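Local coordinates for protein cellulase CEL9M (Clostridium cellulolyticum, PDB 1IA6) that probably hydrolyses internal beta-1,4-glucosidic linkages in cellulose and related beta-glucans as a family 9 endoglucanase, at residues 104-109 with 177-182; 193-198 with 234-239; 216-221 with 268-273; 286-291 with 324-329; 305-310 with 337-342. All coordinates share one frame; numbering follows the deposited sequence. Where two conformers were deposited one is given.

Interaction 1: 104-109 with 177-182; sequences YFLKSH and ATKCLN
In the alpha/alpha barrel of this family 9 module, the last turn of helix 91-107 meets helix 174-193 through Leu106, which touches Lys179 and Cys180. The CA atoms of Leu106 and Cys180 lie 7.5 Å apart. Leu106 CD1 does most of the touching: it is 3.8 Å from Lys179 CD and 4.4 Å from Cys180 SG, while Leu106 CD2 comes within 4.0 Å of the backbone oxygen Lys179 O. The lysine runs straight through its first two torsions, CG anti to the backbone N (chi1 179°), which brings its inner methylenes to the leucine. Bends at chi3 and chi4 then carry the ammonium away from Leu106, so the side-chain contact is made by methylenes. Leu106 also touches Tyr176 and Ala183 of helix 174-193. Beyond the end of helix 91-107, His109 bonds through NE2 to Glu186 and through ND1 to Thr114 O. Phe105 packs on helices 64-80 and 152-169, and Ser108 pairs by backbone bonds with Tyr116 of strand 115-119.

Interaction 2: 193-198 with 234-239; sequences ANQGVG and EQFITL
Gln195 reaches toward Phe236 and Leu239 from the loop that follows helix 174-193, and its CB already points at segment 234-239. CG lies beside the backbone N (chi1 -71°), and the chain stays extended through CD, which delivers the terminal amide to the contact. Gln195 NE2 stands 3.6 Å from Phe236 CE1, with the amide plane turned 89° from the ring plane, and Gln195 OE1 stands 3.9 Å from Leu239 CD1. Neither approach is a hydrogen bond; NE2 instead donates to Lys192 O, so the amide is tied back to the end of helix 174-193, which precedes it. Phe236, the more deeply buried partner, also touches Tyr188 and Lys192 of that helix and Leu213 of helix 210-224. Its side chain is about 8 Å from those of the calcium ligands Asp211 and Asp212. In this part of the alpha/alpha barrel of family 9, the loop after helix 174-193 thus meets the last residues of helix 228-236 and the type I turn, Phe236 to Leu239, that follows.

Interaction 3: 216-221 with 268-273; sequences AATWLY and AQITGK
Ile270 sets CG1 beside its backbone N (chi1 -62°) and continues extended to CD1, with CG2 anti to that N, while Tyr221 has CG anti to its own N (chi1 172°), which swings the ring out toward the isoleucine. The tyrosine and isoleucine side chains lie alongside with their ends pointing opposite ways. The closest approach joins Ile270 CG2 to Tyr221 CE2 at 3.7 Å, with Tyr221 CD2 at 3.9 Å from the same methyl, which meets the ring obliquely. Ile270 CD1 lies 3.9 Å from Thr218 CB, a carbon-to-carbon contact, and also comes within 4.1 Å of Tyr221 CD2. The hydroxyl of Thr218 is occupied within its own helix by Trp215 O. Ile230 of helix 228-236 packs on both Tyr221 and Ile270, adding to the cluster. Just beyond, helix 260-271 stops. Gly272, with positive phi, bonds back from its N to Ala268 O at 2.8 Å, and Thr271 OG1 accepts from Lys273 N at 3.2 Å, nearly straight at 168°, forming an ST turn. Thr271 OG1 is also bonded to Leu267 O. Lys273 then occupies the N-cap position of helix 274-289. Two non-consecutive helices, 210-224 and 260-271, thus pack together, with helix 228-236 between them in sequence and touching both, in the alpha/alpha barrel of family 9.

Interaction 4: 286-291 with 324-329; sequences YWKTQV and NPDQSL
Lys288, which crosses to Ser328 and Leu329, is preceded in sequence by two aromatic residues whose rings are covered from their own segment: one face of Tyr286 carries Gln290 CB, 3.6 Å above its centre, and one face of Trp287 carries Val291 CG2, offset toward the rim. The third flat group is the carboxylate of Asp326: Ser328 N donates to Asp326 OD1 at 2.9 Å almost in line with the C-O bond, though the N-H is bent (134°). Lys288 starts with CG beside its backbone N (chi1 -71°) and is fully extended from there, a straight arm that brings NZ to donate to Ser328 OG at 2.9 Å. One bond back from NZ, Lys288 CE rests 3.7 Å from Leu329 CD2, crossing the leucine at about a right angle. Lys288 NZ remains beyond salt-bridge range of Asp326 OD2, at 4.2 Å. Leu329 turns to Met317, Tyr320 and Cys321 of helix 306-323. Lys288 thus links the C-terminal part of helix 274-289 to a classical side-chain-capped helix start, Asp326 being the N-cap of helix 327-341.

Interaction 5: 305-310 with 337-342; sequences GVLRYA and VDYILG. With SO4 (sulfate ion), chain E.
Apolar contact carries the meeting of Leu307 with Ile340 and Tyr339. Leu307 CD2 lies 4.2 Å from Ile340 CG1, the two side chains passing antiparallel, and 4.5 Å from Tyr339 CE1, approached obliquely. All three residues are buried; Tyr339 OH is hydrogen-bonded to Asp397. The start of helix 306-323 is here laid against the end of helix 327-341, the CA atoms of Leu307 and Ile340 being 7.4 Å apart, and helix 327-341 finishes in a Schellman motif at Gly342. Polar and ionic bonds gather on Arg308, which leaves its helix away from segment 337-342. CG is anti to the backbone N (chi1 159°), and bends at chi2 and chi3 fold the chain back, letting NE donate to Gly305 O at 3.0 Å. Arg308 NE also lies 3.2 Å above the plane of the Tyr309 ring, over its centre. The guanidinium grips a sulfate, probably from the crystallisation liquor, by two bonds: NH1 to O2 at 3.0 Å and NH2 to O3 at 2.8 Å. Asp414 forms a salt bridge with NH1, and Trp256 NE1 also holds the sulfate.

Interaction 5 is the fully buried contact of the set, joined by leucine, isoleucine and tyrosine alone, with its ionic chemistry on the side away from segment 337-342, at a sulfate. The other four are only partly buried: interactions 1 and 3 are mainly apolar, interaction 2 lays an amide against hydrocarbon, and interaction 4 spans its gap by an ammonium-to-hydroxyl bond. Interactions 4 and 5 share helix 327-341, at its start and end respectively, and touch where Trp287 CH2 lies 3.9 Å from Tyr309 O. Interactions 2 and 3 are joined by a salt bridge, Glu234 OE1 to Lys273 NZ at 2.8 Å. Leu181 packs on Leu220 between interactions 1 and 3, whereas interactions 1 and 5 lie on opposite sides of the chain's centre.

Interaction 1: 104-109 with 177-182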
# COMPACT_ATOMS: atom_id res chain seq x y z
N TYR A 104 -6.43 13.15 -5.21
CA TYR A 104 -5.08 13.69 -5.22
C TYR A 104 -4.38 13.38 -6.54
O TYR A 104 -3.73 14.24 -7.13
CB TYR A 104 -4.30 13.12 -4.03
CG TYR A 104 -2.82 13.41 -4.00
CD1 TYR A 104 -2.33 14.72 -3.96
CD2 TYR A 104 -1.89 12.36 -3.96
CE1 TYR A 104 -0.96 14.97 -3.90
CE2 TYR A 104 -0.52 12.61 -3.90
CZ TYR A 104 -0.06 13.92 -3.87
OH TYR A 104 1.29 14.16 -3.80
N PHE A 105 -4.51 12.15 -7.03
CA PHE A 105 -3.88 11.78 -8.29
C PHE A 105 -4.41 12.62 -9.45
O PHE A 105 -3.65 13.05 -10.32
CB PHE A 105 -4.11 10.29 -8.61
CG PHE A 105 -3.55 9.35 -7.58
CD1 PHE A 105 -2.40 9.68 -6.87
CD2 PHE A 105 -4.18 8.14 -7.32
CE1 PHE A 105 -1.87 8.80 -5.92
CE2 PHE A 105 -3.66 7.26 -6.38
CZ PHE A 105 -2.51 7.58 -5.67
N LEU A 106 -5.72 12.87 -9.46
CA LEU A 106 -6.33 13.66 -10.52
C LEU A 106 -5.83 15.10 -10.49
O LEU A 106 -5.55 15.68 -11.54
CB LEU A 106 -7.86 13.62 -10.41
CG LEU A 106 -8.51 12.27 -10.74
CD1 LEU A 106 -10.02 12.34 -10.49
CD2 LEU A 106 -8.23 11.91 -12.20
N LYS A 107 -5.73 15.68 -9.30
CA LYS A 107 -5.25 17.06 -9.17
C LYS A 107 -3.78 17.17 -9.58
O LYS A 107 -3.34 18.21 -10.08
CB LYS A 107 -5.42 17.53 -7.72
CG LYS A 107 -6.88 17.66 -7.30
CD LYS A 107 -7.04 17.83 -5.80
CE LYS A 107 -6.42 19.12 -5.29
NZ LYS A 107 -6.67 19.29 -3.83
N SER A 108 -3.03 16.09 -9.39
CA SER A 108 -1.62 16.05 -9.74
C SER A 108 -1.36 15.84 -11.23
O SER A 108 -0.21 15.80 -11.66
CB SER A 108 -0.91 14.95 -8.94
OG SER A 108 -1.05 15.15 -7.54
N HIS A 109 -2.43 15.70 -12.01
CA HIS A 109 -2.34 15.49 -13.46
C HIS A 109 -3.06 16.66 -14.14
O HIS A 109 -4.17 16.49 -14.67
CB HIS A 109 -3.02 14.15 -13.80
CG HIS A 109 -2.87 13.73 -15.23
ND1 HIS A 109 -1.65 13.68 -15.88
CD2 HIS A 109 -3.79 13.28 -16.13
CE1 HIS A 109 -1.82 13.22 -17.11
NE2 HIS A 109 -3.11 12.97 -17.28
N ALA A 177 -15.99 7.97 -11.99
CA ALA A 177 -15.30 6.74 -12.35
C ALA A 177 -14.64 6.85 -13.72
O ALA A 177 -13.49 6.46 -13.91
CB ALA A 177 -16.27 5.56 -12.33
N THR A 178 -15.37 7.41 -14.69
CA THR A 178 -14.84 7.57 -16.03
C THR A 178 -13.69 8.57 -16.05
O THR A 178 -12.75 8.43 -16.82
CB THR A 178 -15.95 8.00 -17.01
OG1 THR A 178 -16.91 6.94 -17.11
CG2 THR A 178 -15.37 8.30 -18.39
N LYS A 179 -13.77 9.59 -15.20
CA LYS A 179 -12.70 10.57 -15.11
C LYS A 179 -11.44 9.84 -14.66
O LYS A 179 -10.34 10.11 -15.14
CB LYS A 179 -13.07 11.66 -14.10
CG LYS A 179 -11.99 12.72 -13.93
CD LYS A 179 -12.46 13.86 -13.02
CE LYS A 179 -13.41 14.81 -13.74
NZ LYS A 179 -14.68 14.15 -14.14
N CYS A 180 -11.60 8.88 -13.75
CA CYS A 180 -10.47 8.10 -13.27
C CYS A 180 -9.88 7.23 -14.37
O CYS A 180 -8.67 7.16 -14.52
CB CYS A 180 -10.89 7.21 -12.09
SG CYS A 180 -11.13 8.12 -10.55
N LEU A 181 -10.75 6.57 -15.15
CA LEU A 181 -10.28 5.71 -16.23
C LEU A 181 -9.56 6.53 -17.31
O LEU A 181 -8.53 6.10 -17.83
CB LEU A 181 -11.45 4.95 -16.86
CG LEU A 181 -11.07 3.93 -17.96
CD1 LEU A 181 -10.18 2.85 -17.37
CD2 LEU A 181 -12.34 3.31 -18.54
N ASN A 182 -10.10 7.69 -17.66
CA ASN A 182 -9.44 8.51 -18.68
C ASN A 182 -8.05 8.92 -18.21
O ASN A 182 -7.10 8.91 -18.99
CB ASN A 182 -10.28 9.76 -19.00
CG ASN A 182 -11.53 9.43 -19.80
OD1 ASN A 182 -11.57 8.43 -20.52
ND2 ASN A 182 -12.54 10.28 -19.70

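Interaction 2: 193-198 with 234-239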
# COMPACT_ATOMS: atom_id res chain seq x y z
N ALA A 193 5.60 5.52 -23.06
CA ALA A 193 6.19 6.42 -24.05
C ALA A 193 7.67 6.69 -23.75
O ALA A 193 8.51 6.65 -24.65
CB ALA A 193 5.42 7.73 -24.11
N ASN A 194 7.98 6.96 -22.48
CA ASN A 194 9.35 7.22 -22.04
C ASN A 194 9.57 6.30 -20.85
O ASN A 194 9.03 6.53 -19.77
CB ASN A 194 9.51 8.68 -21.60
CG ASN A 194 10.97 9.06 -21.39
OD1 ASN A 194 11.76 8.27 -20.88
ND2 ASN A 194 11.32 10.28 -21.77
N GLN A 195 10.37 5.26 -21.05
CA GLN A 195 10.60 4.26 -20.02
C GLN A 195 11.80 4.43 -19.10
O GLN A 195 12.93 4.64 -19.54
CB GLN A 195 10.63 2.88 -20.68
CG GLN A 195 9.26 2.44 -21.17
CD GLN A 195 9.29 1.22 -22.07
OE1 GLN A 195 10.18 0.38 -21.96
NE2 GLN A 195 8.31 1.12 -22.96
N GLY A 196 11.53 4.31 -17.80
CA GLY A 196 12.55 4.44 -16.78
C GLY A 196 11.88 4.57 -15.42
O GLY A 196 10.70 4.93 -15.36
N VAL A 197 12.59 4.28 -14.33
CA VAL A 197 11.97 4.41 -13.01
C VAL A 197 11.94 5.86 -12.54
O VAL A 197 12.78 6.67 -12.94
CB VAL A 197 12.71 3.56 -11.95
CG1 VAL A 197 12.63 2.08 -12.31
CG2 VAL A 197 14.16 4.02 -11.82
N GLY A 198 10.96 6.18 -11.70
CA GLY A 198 10.83 7.53 -11.18
C GLY A 198 11.80 7.79 -10.04
O GLY A 198 12.54 6.89 -9.64
N GLU A 234 2.44 -8.60 -21.93
CA GLU A 234 3.32 -9.75 -22.12
C GLU A 234 4.73 -9.34 -22.52
O GLU A 234 5.70 -10.04 -22.23
CB GLU A 234 2.73 -10.70 -23.17
CG GLU A 234 1.36 -11.24 -22.77
CD GLU A 234 1.09 -12.61 -23.34
OE1 GLU A 234 1.75 -13.58 -22.91
OE2 GLU A 234 0.21 -12.72 -24.23
N GLN A 235 4.85 -8.19 -23.17
CA GLN A 235 6.14 -7.67 -23.59
C GLN A 235 6.87 -6.98 -22.43
O GLN A 235 8.06 -7.19 -22.23
CB GLN A 235 5.94 -6.70 -24.75
CG GLN A 235 7.21 -6.06 -25.26
CD GLN A 235 6.94 -5.00 -26.31
OE1 GLN A 235 7.43 -3.87 -26.21
NE2 GLN A 235 6.15 -5.35 -27.32
N PHE A 236 6.14 -6.17 -21.67
CA PHE A 236 6.75 -5.45 -20.55
C PHE A 236 7.21 -6.32 -19.39
O PHE A 236 8.23 -6.05 -18.77
CB PHE A 236 5.79 -4.38 -20.02
CG PHE A 236 5.46 -3.31 -21.01
CD1 PHE A 236 6.44 -2.79 -21.85
CD2 PHE A 236 4.17 -2.81 -21.11
CE1 PHE A 236 6.14 -1.78 -22.76
CE2 PHE A 236 3.85 -1.80 -22.01
CZ PHE A 236 4.84 -1.29 -22.84
N ILE A 237 6.46 -7.37 -19.09
CA ILE A 237 6.84 -8.22 -17.96
C ILE A 237 8.13 -9.00 -18.21
O ILE A 237 8.75 -9.49 -17.26
CB ILE A 237 5.70 -9.19 -17.59
CG1 ILE A 237 5.95 -9.77 -16.19
CG2 ILE A 237 5.60 -10.31 -18.63
CD1 ILE A 237 4.77 -10.53 -15.62
N THR A 238 8.54 -9.10 -19.47
CA THR A 238 9.76 -9.82 -19.83
C THR A 238 10.96 -8.91 -20.06
O THR A 238 12.01 -9.37 -20.48
CB THR A 238 9.56 -10.68 -21.09
OG1 THR A 238 9.28 -9.83 -22.20
CG2 THR A 238 8.42 -11.66 -20.90
N LEU A 239 10.80 -7.61 -19.80
CA LEU A 239 11.89 -6.66 -20.00
C LEU A 239 13.00 -6.88 -18.97
O LEU A 239 12.76 -6.84 -17.76
CB LEU A 239 11.38 -5.22 -19.89
CG LEU A 239 10.50 -4.65 -21.00
CD1 LEU A 239 10.06 -3.24 -20.61
CD2 LEU A 239 11.27 -4.62 -22.31

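Interaction 3: 216-221 with 268-273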
# COMPACT_ATOMS: atom_id res chain seq x y z
N ALA A 216 -0.33 -2.52 -14.68
CA ALA A 216 -1.27 -1.49 -15.08
C ALA A 216 -2.02 -1.89 -16.34
O ALA A 216 -3.21 -1.63 -16.48
CB ALA A 216 -0.54 -0.17 -15.30
N ALA A 217 -1.31 -2.55 -17.26
CA ALA A 217 -1.89 -2.99 -18.51
C ALA A 217 -2.99 -4.04 -18.30
O ALA A 217 -4.01 -4.01 -18.98
CB ALA A 217 -0.80 -3.55 -19.43
N THR A 218 -2.78 -4.96 -17.36
CA THR A 218 -3.80 -5.98 -17.12
C THR A 218 -5.10 -5.36 -16.61
O THR A 218 -6.19 -5.84 -16.93
CB THR A 218 -3.34 -7.08 -16.13
OG1 THR A 218 -3.18 -6.52 -14.82
CG2 THR A 218 -2.02 -7.70 -16.59
N TRP A 219 -5.00 -4.29 -15.82
CA TRP A 219 -6.20 -3.65 -15.31
C TRP A 219 -6.92 -2.87 -16.41
O TRP A 219 -8.15 -2.86 -16.46
CB TRP A 219 -5.86 -2.74 -14.12
CG TRP A 219 -5.58 -3.55 -12.90
CD1 TRP A 219 -4.38 -3.70 -12.27
CD2 TRP A 219 -6.50 -4.41 -12.22
NE1 TRP A 219 -4.49 -4.60 -11.24
CE2 TRP A 219 -5.78 -5.06 -11.18
CE3 TRP A 219 -7.86 -4.71 -12.38
CZ2 TRP A 219 -6.38 -5.98 -10.32
CZ3 TRP A 219 -8.46 -5.63 -11.52
CH2 TRP A 219 -7.72 -6.25 -10.50
N LEU A 220 -6.17 -2.23 -17.29
CA LEU A 220 -6.79 -1.49 -18.38
C LEU A 220 -7.52 -2.48 -19.28
O LEU A 220 -8.54 -2.15 -19.88
CB LEU A 220 -5.75 -0.69 -19.15
CG LEU A 220 -5.39 0.63 -18.44
CD1 LEU A 220 -4.13 1.23 -19.02
CD2 LEU A 220 -6.57 1.59 -18.57
N TYR A 221 -7.01 -3.71 -19.37
CA TYR A 221 -7.68 -4.72 -20.18
C TYR A 221 -9.01 -5.09 -19.51
O TYR A 221 -10.05 -5.15 -20.16
CB TYR A 221 -6.84 -5.99 -20.31
CG TYR A 221 -7.59 -7.11 -20.99
CD1 TYR A 221 -7.93 -7.03 -22.34
CD2 TYR A 221 -8.01 -8.23 -20.27
CE1 TYR A 221 -8.67 -8.05 -22.96
CE2 TYR A 221 -8.75 -9.25 -20.87
CZ TYR A 221 -9.08 -9.15 -22.22
OH TYR A 221 -9.81 -10.15 -22.81
N ALA A 268 -1.69 -14.92 -15.77
CA ALA A 268 -2.00 -16.34 -15.81
C ALA A 268 -3.51 -16.49 -15.96
O ALA A 268 -4.00 -17.31 -16.73
CB ALA A 268 -1.55 -17.02 -14.52
N GLN A 269 -4.24 -15.65 -15.24
CA GLN A 269 -5.70 -15.65 -15.25
C GLN A 269 -6.26 -15.21 -16.60
O GLN A 269 -7.21 -15.81 -17.12
CB GLN A 269 -6.22 -14.73 -14.15
CG GLN A 269 -7.73 -14.71 -13.98
CD GLN A 269 -8.16 -13.83 -12.82
OE1 GLN A 269 -7.38 -13.56 -11.91
NE2 GLN A 269 -9.42 -13.41 -12.84
N ILE A 270 -5.67 -14.17 -17.16
CA ILE A 270 -6.10 -13.60 -18.43
C ILE A 270 -5.65 -14.34 -19.69
O ILE A 270 -6.43 -14.47 -20.64
CB ILE A 270 -5.64 -12.13 -18.53
CG1 ILE A 270 -6.29 -11.31 -17.41
CG2 ILE A 270 -5.99 -11.54 -19.89
CD1 ILE A 270 -5.75 -9.91 -17.29
N THR A 271 -4.41 -14.83 -19.71
CA THR A 271 -3.87 -15.52 -20.88
C THR A 271 -3.87 -17.04 -20.78
O THR A 271 -3.85 -17.73 -21.79
CB THR A 271 -2.43 -15.08 -21.16
OG1 THR A 271 -1.56 -15.64 -20.17
CG2 THR A 271 -2.31 -13.57 -21.13
N GLY A 272 -3.86 -17.55 -19.55
CA GLY A 272 -3.84 -18.98 -19.35
C GLY A 272 -2.51 -19.63 -19.71
O GLY A 272 -2.39 -20.85 -19.68
N LYS A 273 -1.51 -18.81 -20.02
CA LYS A 273 -0.19 -19.33 -20.40
C LYS A 273 0.59 -19.97 -19.26
O LYS A 273 0.61 -19.47 -18.14
CB LYS A 273 0.65 -18.22 -21.04
CG LYS A 273 0.17 -17.79 -22.41
CD LYS A 273 1.15 -16.81 -23.03
CE LYS A 273 0.74 -16.40 -24.42
NZ LYS A 273 1.72 -15.45 -25.00

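Interaction 4: 286-291 with 324-329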
# COMPACT_ATOMS: atom_id res chain seq x y z
N TYR A 286 8.52 -21.42 -3.09
CA TYR A 286 9.73 -20.86 -2.50
C TYR A 286 9.41 -20.38 -1.09
O TYR A 286 10.18 -20.59 -0.15
CB TYR A 286 10.25 -19.71 -3.36
CG TYR A 286 11.56 -19.13 -2.88
CD1 TYR A 286 11.58 -18.12 -1.91
CD2 TYR A 286 12.78 -19.59 -3.38
CE1 TYR A 286 12.78 -17.59 -1.45
CE2 TYR A 286 13.98 -19.07 -2.93
CZ TYR A 286 13.98 -18.07 -1.97
OH TYR A 286 15.17 -17.55 -1.53
N TRP A 287 8.26 -19.73 -0.93
CA TRP A 287 7.85 -19.23 0.38
C TRP A 287 7.48 -20.36 1.33
O TRP A 287 7.66 -20.24 2.54
CB TRP A 287 6.67 -18.27 0.26
CG TRP A 287 7.11 -16.85 0.10
CD1 TRP A 287 7.69 -16.28 -0.99
CD2 TRP A 287 7.07 -15.83 1.11
NE1 TRP A 287 8.02 -14.97 -0.73
CE2 TRP A 287 7.66 -14.67 0.56
CE3 TRP A 287 6.61 -15.79 2.44
CZ2 TRP A 287 7.79 -13.48 1.28
CZ3 TRP A 287 6.75 -14.60 3.15
CH2 TRP A 287 7.33 -13.47 2.57
N LYS A 288 6.98 -21.47 0.79
CA LYS A 288 6.60 -22.60 1.63
C LYS A 288 7.76 -23.26 2.35
O LYS A 288 7.63 -23.67 3.51
CB LYS A 288 5.91 -23.68 0.79
CG LYS A 288 4.52 -23.35 0.29
CD LYS A 288 4.00 -24.50 -0.55
CE LYS A 288 2.61 -24.23 -1.09
NZ LYS A 288 2.13 -25.38 -1.90
N THR A 289 8.91 -23.35 1.69
CA THR A 289 10.05 -24.04 2.28
C THR A 289 11.41 -23.35 2.29
O THR A 289 12.28 -23.71 3.09
CB THR A 289 10.25 -25.40 1.58
OG1 THR A 289 10.49 -25.18 0.18
CG2 THR A 289 9.01 -26.26 1.73
N GLN A 290 11.61 -22.36 1.43
CA GLN A 290 12.90 -21.67 1.36
C GLN A 290 13.00 -20.44 2.24
O GLN A 290 14.06 -20.15 2.79
CB GLN A 290 13.20 -21.28 -0.09
CG GLN A 290 13.21 -22.46 -1.06
CD GLN A 290 14.41 -23.35 -0.87
OE1 GLN A 290 15.54 -22.94 -1.12
NE2 GLN A 290 14.17 -24.58 -0.42
N VAL A 291 11.90 -19.72 2.39
CA VAL A 291 11.90 -18.52 3.21
C VAL A 291 12.03 -18.89 4.69
O VAL A 291 11.32 -19.76 5.19
CB VAL A 291 10.63 -17.69 2.99
CG1 VAL A 291 10.61 -16.50 3.92
CG2 VAL A 291 10.59 -17.22 1.54
N ASN A 324 -8.17 -21.19 -7.51
CA ASN A 324 -7.41 -22.42 -7.32
C ASN A 324 -7.19 -22.67 -5.83
O ASN A 324 -6.10 -22.44 -5.31
CB ASN A 324 -6.06 -22.30 -8.03
CG ASN A 324 -6.21 -22.03 -9.52
OD1 ASN A 324 -5.35 -21.41 -10.14
ND2 ASN A 324 -7.30 -22.51 -10.10
N PRO A 325 -8.22 -23.14 -5.13
CA PRO A 325 -8.09 -23.41 -3.70
C PRO A 325 -6.99 -24.44 -3.43
O PRO A 325 -7.05 -25.56 -3.93
CB PRO A 325 -9.47 -23.92 -3.31
CG PRO A 325 -10.38 -23.24 -4.28
CD PRO A 325 -9.61 -23.37 -5.57
N ASP A 326 -6.00 -24.04 -2.65
CA ASP A 326 -4.89 -24.91 -2.28
C ASP A 326 -4.83 -24.82 -0.76
O ASP A 326 -4.50 -23.77 -0.21
CB ASP A 326 -3.59 -24.41 -2.89
CG ASP A 326 -2.44 -25.38 -2.68
OD1 ASP A 326 -2.27 -25.86 -1.55
OD2 ASP A 326 -1.71 -25.65 -3.66
N GLN A 327 -5.16 -25.91 -0.08
CA GLN A 327 -5.17 -25.94 1.37
C GLN A 327 -3.83 -25.58 2.01
O GLN A 327 -3.79 -25.01 3.10
CB GLN A 327 -5.62 -27.32 1.86
CG GLN A 327 -6.09 -27.33 3.31
CD GLN A 327 -7.16 -26.30 3.57
OE1 GLN A 327 -8.16 -26.23 2.85
NE2 GLN A 327 -6.96 -25.48 4.60
N SER A 328 -2.73 -25.91 1.33
CA SER A 328 -1.41 -25.61 1.86
C SER A 328 -1.20 -24.10 1.87
O SER A 328 -0.52 -23.57 2.75
CB SER A 328 -0.32 -26.28 1.01
OG SER A 328 -0.20 -25.68 -0.26
N LEU A 329 -1.80 -23.41 0.91
CA LEU A 329 -1.68 -21.95 0.82
C LEU A 329 -2.58 -21.29 1.86
O LEU A 329 -2.20 -20.30 2.48
CB LEU A 329 -2.05 -21.47 -0.58
CG LEU A 329 -1.13 -21.93 -1.71
CD1 LEU A 329 -1.66 -21.46 -3.06
CD2 LEU A 329 0.27 -21.38 -1.48

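Interaction 5: 305-310 with 337-342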
# COMPACT_ATOMS: atom_id res chain seq x y z
N GLY A 305 10.42 -4.02 7.97
CA GLY A 305 9.03 -4.19 7.61
C GLY A 305 8.75 -5.66 7.36
O GLY A 305 8.12 -6.02 6.37
N VAL A 306 9.20 -6.51 8.28
CA VAL A 306 9.01 -7.94 8.12
C VAL A 306 7.55 -8.39 8.05
O VAL A 306 7.22 -9.26 7.24
CB VAL A 306 9.76 -8.73 9.23
CG1 VAL A 306 9.15 -8.45 10.58
CG2 VAL A 306 9.72 -10.22 8.92
N LEU A 307 6.68 -7.81 8.87
CA LEU A 307 5.27 -8.20 8.85
C LEU A 307 4.59 -7.72 7.56
O LEU A 307 3.66 -8.35 7.06
CB LEU A 307 4.53 -7.64 10.07
CG LEU A 307 5.07 -8.16 11.41
CD1 LEU A 307 4.28 -7.54 12.55
CD2 LEU A 307 4.95 -9.68 11.44
N ARG A 308 5.07 -6.60 7.04
CA ARG A 308 4.55 -6.05 5.80
C ARG A 308 4.72 -7.09 4.69
O ARG A 308 3.81 -7.31 3.89
CB ARG A 308 5.29 -4.74 5.47
CG ARG A 308 5.26 -4.26 4.03
CD ARG A 308 6.42 -4.83 3.24
NE ARG A 308 7.72 -4.51 3.83
CZ ARG A 308 8.37 -3.36 3.68
NH1 ARG A 308 7.86 -2.38 2.95
NH2 ARG A 308 9.56 -3.20 4.24
N TYR A 309 5.88 -7.75 4.65
CA TYR A 309 6.13 -8.77 3.63
C TYR A 309 5.27 -10.01 3.82
O TYR A 309 4.74 -10.55 2.85
CB TYR A 309 7.61 -9.16 3.63
CG TYR A 309 8.53 -8.07 3.14
CD1 TYR A 309 8.31 -7.45 1.92
CD2 TYR A 309 9.64 -7.67 3.90
CE1 TYR A 309 9.16 -6.45 1.45
CE2 TYR A 309 10.50 -6.67 3.44
CZ TYR A 309 10.25 -6.06 2.22
OH TYR A 309 11.08 -5.07 1.75
N ALA A 310 5.14 -10.48 5.06
CA ALA A 310 4.35 -11.67 5.34
C ALA A 310 2.88 -11.46 4.96
O ALA A 310 2.24 -12.36 4.39
CB ALA A 310 4.46 -12.05 6.82
N VAL A 337 -1.43 -14.46 9.30
CA VAL A 337 -2.41 -13.51 9.80
C VAL A 337 -2.61 -13.67 11.30
O VAL A 337 -2.59 -12.69 12.05
CB VAL A 337 -3.78 -13.69 9.11
CG1 VAL A 337 -4.80 -12.77 9.74
CG2 VAL A 337 -3.65 -13.39 7.63
N ASP A 338 -2.79 -14.91 11.74
CA ASP A 338 -3.00 -15.16 13.16
C ASP A 338 -1.80 -14.74 14.00
O ASP A 338 -1.96 -14.31 15.14
CB ASP A 338 -3.32 -16.64 13.41
CG ASP A 338 -4.68 -17.04 12.84
OD1 ASP A 338 -5.46 -16.14 12.47
OD2 ASP A 338 -4.96 -18.25 12.76
N TYR A 339 -0.60 -14.85 13.43
CA TYR A 339 0.61 -14.45 14.14
C TYR A 339 0.55 -12.94 14.38
O TYR A 339 0.82 -12.46 15.49
CB TYR A 339 1.84 -14.81 13.30
CG TYR A 339 3.17 -14.48 13.96
CD1 TYR A 339 3.63 -13.16 14.03
CD2 TYR A 339 3.96 -15.48 14.52
CE1 TYR A 339 4.85 -12.85 14.63
CE2 TYR A 339 5.18 -15.18 15.12
CZ TYR A 339 5.62 -13.87 15.18
OH TYR A 339 6.83 -13.56 15.77
N ILE A 340 0.17 -12.20 13.35
CA ILE A 340 0.05 -10.75 13.43
C ILE A 340 -0.98 -10.32 14.47
O ILE A 340 -0.78 -9.35 15.20
CB ILE A 340 -0.33 -10.16 12.04
CG1 ILE A 340 0.86 -10.30 11.08
CG2 ILE A 340 -0.76 -8.70 12.17
CD1 ILE A 340 0.53 -9.98 9.64
N LEU A 341 -2.09 -11.06 14.55
CA LEU A 341 -3.16 -10.75 15.48
C LEU A 341 -2.88 -11.10 16.95
O LEU A 341 -3.63 -10.68 17.83
CB LEU A 341 -4.46 -11.43 15.03
CG LEU A 341 -4.99 -10.98 13.67
CD1 LEU A 341 -6.23 -11.78 13.30
CD2 LEU A 341 -5.31 -9.49 13.72
N GLY A 342 -1.82 -11.87 17.21
CA GLY A 342 -1.52 -12.20 18.59
C GLY A 342 -0.99 -13.59 18.88
O GLY A 342 -0.53 -13.85 19.99
S SO4 E . 11.11 0.06 3.02
O1 SO4 E . 11.26 1.22 3.92
O2 SO4 E . 9.72 0.00 2.54
O3 SO4 E . 11.44 -1.17 3.76
O4 SO4 E . 12.04 0.20 1.87